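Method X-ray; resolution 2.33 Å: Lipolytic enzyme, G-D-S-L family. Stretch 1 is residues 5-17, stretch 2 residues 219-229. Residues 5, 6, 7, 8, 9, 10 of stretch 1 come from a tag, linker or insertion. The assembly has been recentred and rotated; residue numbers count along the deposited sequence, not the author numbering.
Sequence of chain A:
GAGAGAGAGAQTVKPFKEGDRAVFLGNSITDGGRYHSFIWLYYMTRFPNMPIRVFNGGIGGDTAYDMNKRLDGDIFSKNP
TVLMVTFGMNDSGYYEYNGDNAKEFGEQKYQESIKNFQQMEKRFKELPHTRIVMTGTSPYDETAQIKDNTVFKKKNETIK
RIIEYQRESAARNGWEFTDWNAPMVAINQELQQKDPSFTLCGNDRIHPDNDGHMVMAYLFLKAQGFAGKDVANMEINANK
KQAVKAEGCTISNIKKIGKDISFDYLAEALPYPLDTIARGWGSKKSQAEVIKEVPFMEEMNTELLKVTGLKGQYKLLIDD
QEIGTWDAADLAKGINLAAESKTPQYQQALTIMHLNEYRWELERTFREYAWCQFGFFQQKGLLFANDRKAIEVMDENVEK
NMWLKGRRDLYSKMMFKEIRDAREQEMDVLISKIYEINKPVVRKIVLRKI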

ATOM      1  N   GLY A   5       4.529  -7.343  18.544  1.00 53.79           N
ATOM      2  CA  GLY A   5       4.965  -7.553  17.172  1.00 56.23           C
ATOM      3  C   GLY A   5       6.460  -7.758  16.943  1.00 66.40           C
ATOM      4  O   GLY A   5       7.291  -7.448  17.809  1.00 72.84           O
ATOM      5  N   ALA A   6       6.800  -8.269  15.755  1.00 66.97           N
ATOM      6  CA  ALA A   6       8.155  -8.720  15.413  1.00 69.52           C
ATOM      7  C   ALA A   6       8.712  -7.876  14.261  1.00 71.57           C
ATOM      8  O   ALA A   6       8.616  -8.251  13.086  1.00 65.60           O
ATOM      9  CB  ALA A   6       8.156 -10.219  15.063  1.00 69.02           C
ATOM     10  N   GLY A   7       9.319  -6.741  14.623  1.00 69.14           N
ATOM     11  CA  GLY A   7       9.952  -5.833  13.683  1.00 64.90           C
ATOM     12  C   GLY A   7      10.905  -4.897  14.402  1.00 71.85           C
ATOM     13  O   GLY A   7      11.646  -5.337  15.291  1.00 77.79           O
ATOM     14  N   ALA A   8      10.886  -3.610  14.027  1.00 71.83           N
ATOM     15  CA  ALA A   8      11.731  -2.550  14.590  1.00 73.75           C
ATOM     16  C   ALA A   8      13.200  -2.768  14.224  1.00 75.96           C
ATOM     17  O   ALA A   8      13.839  -1.880  13.639  1.00 71.63           O
ATOM     18  CB  ALA A   8      11.548  -2.442  16.108  1.00 69.85           C
ATOM     19  N   GLY A   9      13.744  -3.939  14.568  1.00 72.38           N
ATOM     20  CA  GLY A   9      14.989  -4.406  13.991  1.00 68.85           C
ATOM     21  C   GLY A   9      14.904  -4.760  12.513  1.00 64.23           C
ATOM     22  O   GLY A   9      15.951  -4.889  11.870  1.00 65.20           O
ATOM     23  N   ALA A  10      13.690  -4.910  11.965  1.00 67.75           N
ATOM     24  CA  ALA A  10      13.448  -5.220  10.556  1.00 60.07           C
ATOM     25  C   ALA A  10      13.550  -4.003   9.646  1.00 54.11           C
ATOM     26  O   ALA A  10      13.327  -4.139   8.437  1.00 57.30           O
ATOM     27  CB  ALA A  10      12.064  -5.861  10.385  1.00 55.80           C
ATOM     28  N   GLN A  11      13.896  -2.835  10.192  1.00 55.50           N
ATOM     29  CA  GLN A  11      13.932  -1.592   9.426  1.00 52.50           C
ATOM     30  C   GLN A  11      15.143  -1.530   8.501  1.00 52.87           C
ATOM     31  O   GLN A  11      16.293  -1.500   8.956  1.00 53.40           O
ATOM     32  CB  GLN A  11      13.941  -0.389  10.372  1.00 53.56           C
ATOM     33  CG  GLN A  11      14.171   0.958   9.659  1.00 48.26           C
ATOM     34  CD  GLN A  11      14.028   2.170  10.578  1.00 47.47           C
ATOM     35  OE1 GLN A  11      13.345   2.115  11.600  1.00 54.32           O
ATOM     36  NE2 GLN A  11      14.681   3.270  10.216  1.00 46.39           N
ATOM     37  N   THR A  12      14.873  -1.477   7.196  1.00 45.87           N
ATOM     38  CA  THR A  12      15.887  -1.244   6.183  1.00 43.17           C
ATOM     39  C   THR A  12      15.605   0.020   5.378  1.00 44.99           C
ATOM     40  O   THR A  12      16.414   0.390   4.516  1.00 41.50           O
ATOM     41  CB  THR A  12      15.987  -2.448   5.235  1.00 46.08           C
ATOM     42  OG1 THR A  12      14.743  -2.615   4.539  1.00 43.40           O
ATOM     43  CG2 THR A  12      16.291  -3.725   6.022  1.00 43.28           C
ATOM     44  N   VAL A  13      14.483   0.693   5.640  1.00 45.38           N
ATOM     45  CA  VAL A  13      14.049   1.877   4.900  1.00 43.59           C
ATOM     46  C   VAL A  13      13.606   2.928   5.908  1.00 37.12           C
ATOM     47  O   VAL A  13      12.773   2.646   6.776  1.00 40.64           O
ATOM     48  CB  VAL A  13      12.911   1.539   3.913  1.00 40.05           C
ATOM     49  CG1 VAL A  13      12.364   2.809   3.244  1.00 38.88           C
ATOM     50  CG2 VAL A  13      13.400   0.561   2.862  1.00 34.69           C
ATOM     51  N   LYS A  14      14.163   4.131   5.816  1.00 37.49           N
ATOM     52  CA  LYS A  14      13.768   5.153   6.775  1.00 38.98           C
ATOM     53  C   LYS A  14      12.303   5.524   6.577  1.00 37.82           C
ATOM     54  O   LYS A  14      11.820   5.552   5.440  1.00 36.20           O
ATOM     55  CB  LYS A  14      14.613   6.419   6.657  1.00 42.70           C
ATOM     56  CG  LYS A  14      15.844   6.455   7.525  1.00 45.63           C
ATOM     57  CD  LYS A  14      16.621   7.728   7.232  1.00 53.99           C
ATOM     58  CE  LYS A  14      17.339   7.697   5.893  1.00 55.66           C
ATOM     59  NZ  LYS A  14      18.150   8.937   5.694  1.00 60.91           N
ATOM     60  N   PRO A  15      11.570   5.797   7.656  1.00 36.75           N
ATOM     61  CA  PRO A  15      10.173   6.221   7.512  1.00 34.01           C
ATOM     62  C   PRO A  15      10.071   7.554   6.786  1.00 34.33           C
ATOM     63  O   PRO A  15      11.012   8.348   6.746  1.00 32.92           O
ATOM     64  CB  PRO A  15       9.686   6.359   8.961  1.00 36.41           C
ATOM     65  CG  PRO A  15      10.938   6.402   9.804  1.00 37.97           C
ATOM     66  CD  PRO A  15      11.959   5.617   9.069  1.00 38.50           C
ATOM     67  N   PHE A  16       8.906   7.797   6.193  1.00 34.37           N
ATOM     68  CA  PHE A  16       8.640   9.115   5.630  1.00 34.40           C
ATOM     69  C   PHE A  16       8.398  10.115   6.765  1.00 35.12           C
ATOM     70  O   PHE A  16       7.912   9.757   7.845  1.00 33.81           O
ATOM     71  CB  PHE A  16       7.423   9.056   4.690  1.00 34.62           C
ATOM     72  CG  PHE A  16       7.529   7.999   3.602  1.00 28.65           C
ATOM     73  CD1 PHE A  16       8.713   7.802   2.920  1.00 31.69           C
ATOM     74  CD2 PHE A  16       6.434   7.202   3.272  1.00 30.11           C
ATOM     75  CE1 PHE A  16       8.811   6.833   1.917  1.00 33.68           C
ATOM     76  CE2 PHE A  16       6.525   6.228   2.265  1.00 27.10           C
ATOM     77  CZ  PHE A  16       7.720   6.044   1.593  1.00 24.50           C
ATOM     78  N   LYS A  17       8.744  11.380   6.524  1.00 33.93           N
ATOM     79  CA  LYS A  17       8.563  12.446   7.514  1.00 34.01           C
ATOM     80  C   LYS A  17       7.774  13.596   6.881  1.00 35.94           C
ATOM     81  O   LYS A  17       7.482  13.581   5.683  1.00 33.02           O
ATOM     82  CB  LYS A  17       9.900  12.949   8.077  1.00 35.29           C
ATOM     83  CG  LYS A  17      10.733  13.740   7.081  1.00 42.31           C
ATOM     84  CD  LYS A  17      12.067  14.201   7.701  1.00 49.01           C
ATOM     85  CE  LYS A  17      12.955  14.970   6.698  1.00 53.92           C
ATOM     86  NZ  LYS A  17      12.380  16.291   6.270  1.00 54.11           N
ATOM     87  N   LEU A 219       4.443  -5.223   4.519  1.00 32.72           N
ATOM     88  CA  LEU A 219       5.872  -5.495   4.467  1.00 35.31           C
ATOM     89  C   LEU A 219       6.684  -4.215   4.331  1.00 39.77           C
ATOM     90  O   LEU A 219       7.741  -4.078   4.960  1.00 37.96           O
ATOM     91  CB  LEU A 219       6.180  -6.454   3.317  1.00 40.92           C
ATOM     92  CG  LEU A 219       5.670  -7.878   3.551  1.00 41.34           C
ATOM     93  CD1 LEU A 219       5.712  -8.708   2.271  1.00 33.25           C
ATOM     94  CD2 LEU A 219       6.488  -8.528   4.686  1.00 39.51           C
ATOM     95  N   PHE A 220       6.209  -3.258   3.521  1.00 39.12           N
ATOM     96  CA  PHE A 220       6.955  -2.010   3.384  1.00 32.68           C
ATOM     97  C   PHE A 220       6.924  -1.220   4.684  1.00 34.28           C
ATOM     98  O   PHE A 220       7.931  -0.617   5.078  1.00 36.20           O
ATOM     99  CB  PHE A 220       6.399  -1.179   2.223  1.00 33.37           C
ATOM    100  CG  PHE A 220       7.246   0.006   1.858  1.00 25.21           C
ATOM    101  CD1 PHE A 220       8.222  -0.093   0.876  1.00 26.35           C
ATOM    102  CD2 PHE A 220       7.070   1.220   2.494  1.00 29.23           C
ATOM    103  CE1 PHE A 220       9.012   1.005   0.552  1.00 29.81           C
ATOM    104  CE2 PHE A 220       7.843   2.320   2.164  1.00 28.78           C
ATOM    105  CZ  PHE A 220       8.817   2.212   1.191  1.00 27.48           C
ATOM    106  N   LEU A 221       5.796  -1.250   5.385  1.00 32.73           N
ATOM    107  CA  LEU A 221       5.722  -0.582   6.678  1.00 37.51           C
ATOM    108  C   LEU A 221       6.624  -1.264   7.701  1.00 36.88           C
ATOM    109  O   LEU A 221       7.230  -0.598   8.547  1.00 34.68           O
ATOM    110  CB  LEU A 221       4.276  -0.568   7.172  1.00 35.43           C
ATOM    111  CG  LEU A 221       3.363   0.288   6.296  1.00 33.02           C
ATOM    112  CD1 LEU A 221       1.912   0.058   6.660  1.00 29.33           C
ATOM    113  CD2 LEU A 221       3.757   1.755   6.428  1.00 28.26           C
ATOM    114  N   LYS A 222       6.744  -2.591   7.626  1.00 41.47           N
ATOM    115  CA  LYS A 222       7.662  -3.290   8.523  1.00 42.59           C
ATOM    116  C   LYS A 222       9.106  -2.929   8.196  1.00 36.61           C
ATOM    117  O   LYS A 222       9.924  -2.726   9.101  1.00 37.08           O
ATOM    118  CB  LYS A 222       7.407  -4.807   8.475  1.00 43.48           C
ATOM    119  CG  LYS A 222       8.427  -5.681   9.238  1.00 54.07           C
ATOM    120  CD  LYS A 222       7.867  -7.084   9.573  1.00 48.98           C
ATOM    121  CE  LYS A 222       8.456  -8.097   8.616  1.00 47.97           C
ATOM    122  NZ  LYS A 222       7.985  -9.481   8.839  1.00 56.07           N
ATOM    123  N   ALA A 223       9.424  -2.788   6.912  1.00 34.83           N
ATOM    124  CA  ALA A 223      10.746  -2.313   6.521  1.00 36.53           C
ATOM    125  C   ALA A 223      11.005  -0.883   6.973  1.00 37.25           C
ATOM    126  O   ALA A 223      12.165  -0.469   7.058  1.00 42.13           O
ATOM    127  CB  ALA A 223      10.922  -2.423   5.004  1.00 35.90           C
ATOM    128  N   GLN A 224       9.963  -0.111   7.253  1.00 38.91           N
ATOM    129  CA  GLN A 224      10.141   1.224   7.810  1.00 42.53           C
ATOM    130  C   GLN A 224      10.107   1.229   9.338  1.00 46.41           C
ATOM    131  O   GLN A 224      10.078   2.308   9.949  1.00 38.08           O
ATOM    132  CB  GLN A 224       9.087   2.183   7.242  1.00 39.84           C
ATOM    133  CG  GLN A 224       9.231   2.434   5.737  1.00 36.95           C
ATOM    134  CD  GLN A 224       8.379   3.608   5.250  1.00 38.68           C
ATOM    135  OE1 GLN A 224       7.173   3.649   5.494  1.00 34.89           O
ATOM    136  NE2 GLN A 224       8.997   4.546   4.536  1.00 35.40           N
ATOM    137  N   GLY A 225      10.107   0.054   9.968  1.00 43.88           N
ATOM    138  CA  GLY A 225      10.255  -0.011  11.408  1.00 47.40           C
ATOM    139  C   GLY A 225       8.988   0.175  12.213  1.00 47.29           C
ATOM    140  O   GLY A 225       9.072   0.584  13.375  1.00 45.11           O
ATOM    141  N   PHE A 226       7.814  -0.081  11.625  1.00 37.83           N
ATOM    142  CA  PHE A 226       6.544   0.085  12.321  1.00 40.71           C
ATOM    143  C   PHE A 226       5.980  -1.216  12.881  1.00 39.67           C
ATOM    144  O   PHE A 226       4.959  -1.176  13.581  1.00 37.54           O
ATOM    145  CB  PHE A 226       5.505   0.706  11.375  1.00 38.80           C
ATOM    146  CG  PHE A 226       5.906   2.053  10.837  1.00 39.10           C
ATOM    147  CD1 PHE A 226       6.404   3.037  11.683  1.00 42.37           C
ATOM    148  CD2 PHE A 226       5.810   2.324   9.480  1.00 31.08           C
ATOM    149  CE1 PHE A 226       6.786   4.273  11.188  1.00 38.57           C
ATOM    150  CE2 PHE A 226       6.192   3.555   8.974  1.00 37.28           C
ATOM    151  CZ  PHE A 226       6.683   4.531   9.824  1.00 33.73           C
ATOM    152  N   ALA A 227       6.581  -2.362  12.564  1.00 41.41           N
ATOM    153  CA  ALA A 227       6.073  -3.634  13.067  1.00 48.26           C
ATOM    154  C   ALA A 227       6.337  -3.750  14.562  1.00 47.59           C
ATOM    155  O   ALA A 227       7.473  -3.585  15.019  1.00 47.88           O
ATOM    156  CB  ALA A 227       6.713  -4.800  12.319  1.00 48.72           C
ATOM    157  N   GLY A 228       5.290  -4.032  15.322  1.00 49.63           N
ATOM    158  CA  GLY A 228       5.394  -4.132  16.760  1.00 47.89           C
ATOM    159  C   GLY A 228       4.996  -2.883  17.511  1.00 55.15           C
ATOM    160  O   GLY A 228       4.977  -2.902  18.752  1.00 49.29           O
ATOM    161  N   LYS A 229       4.720  -1.793  16.810  1.00 48.70           N
ATOM    162  CA  LYS A 229       4.304  -0.562  17.455  1.00 46.50           C
ATOM    163  C   LYS A 229       2.788  -0.442  17.489  1.00 48.04           C
ATOM    164  O   LYS A 229       2.100  -0.655  16.484  1.00 48.64           O
ATOM    165  CB  LYS A 229       4.956   0.634  16.761  1.00 44.21           C
ATOM    166  CG  LYS A 229       6.468   0.624  16.949  1.00 46.84           C
ATOM    167  CD  LYS A 229       7.127   1.854  16.361  1.00 54.45           C
ATOM    168  CE  LYS A 229       8.650   1.766  16.456  1.00 54.40           C
ATOM    169  NZ  LYS A 229       9.333   2.843  15.658  1.00 54.68           N
TER
HETATM  170  O   HOH W   1       9.261  -2.929  11.930  1.00 45.08           O
HETATM  171  O   HOH W   2      10.612   3.453  12.408  1.00 47.35           O

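Where a helix ends, its last carbonyl groups lose the amide partners that a further turn would supply, and a neighbouring segment without regular structure can take them up. The G-D-S-L family lipolytic enzyme gives a compact example. Residues 5–17, with neither helix nor strand, lie along the end of a helix and the loop that follows it, residues 219–229, and the two together bury 721 Å².

Contact begins on the helix with Phe220, since Leu219 and Leu221 do not take part. The Phe220 CB is directed sideways, but the ring reaches across: its CZ lies 4.1 Å from Val13 CG1, and its CE2 lies 3.8 Å from Phe16 CZ. These are buried apolar contacts, in which hydrocarbon surfaces shield one another from solvent.

Lys222 contributes the aliphatic part of its chain, with CG 3.8 Å from Ala10 CB, from the tag. Its carbonyl also receives a hydrogen bond from water 1, 2.9 Å from Lys222 O. The same water accepts from Ala8 N at 2.7 Å and from Ala227 N at 2.8 Å, so one molecule joins the tag-derived segment to both the helix and the loop.

The principal backbone junction is at Ala223. Its carbonyl accepts two hydrogen bonds from successive amides, Thr12 N to Ala223 O at 2.9 Å and Val13 N to Ala223 O at 3.0 Å; the second is the straighter, at 151° against 134°. Gln11 CA adds a CA-H...O contact to Ala223 O at 3.2 Å. Three consecutive residues thus converge on a single oxygen.

Gln224, the residue most covered by the other stretch, continues the pairing in the reverse sense, for its CA makes a CA-H...O contact with Val13 O at 3.2 Å and an angle of 166°. Its side chain extends to place NE2 3.1 Å from Lys14 O, a weak hydrogen bond, and over one face of the Phe16 ring, where Gln224 NE2 is 3.5 Å from Phe16 CE1. Water 2 links the backbone to a glutamine side chain, lying 2.8 Å from Gln224 O and 3.1 Å from Gln11 OE1.

At Gly225 the positive phi of 84° by itself calls for glycine, and the packing agrees: a CB would fall 2.3 Å from Gln11 OE1. Phe226 directs its CB away from the other stretch, yet its ring returns to put CZ 3.6 Å from Pro15 CB, an apolar contact beyond the reach of its backbone.

A type II turn from Phe226 to Lys229 then brings the chain against the tag-derived beginning of stretch 1. Ala227 points toward the other stretch, where a CB on Gly7 would clash with its methyl group. At Gly228 the CA atoms of the two stretches approach most closely, with Gly5 CA 3.5 Å from Gly228 CA, a spacing that a CB on Gly5 would not allow. Lys229 closes the loop on itself through a weak hydrogen bond from Lys229 NZ to Gly225 O at 3.2 Å.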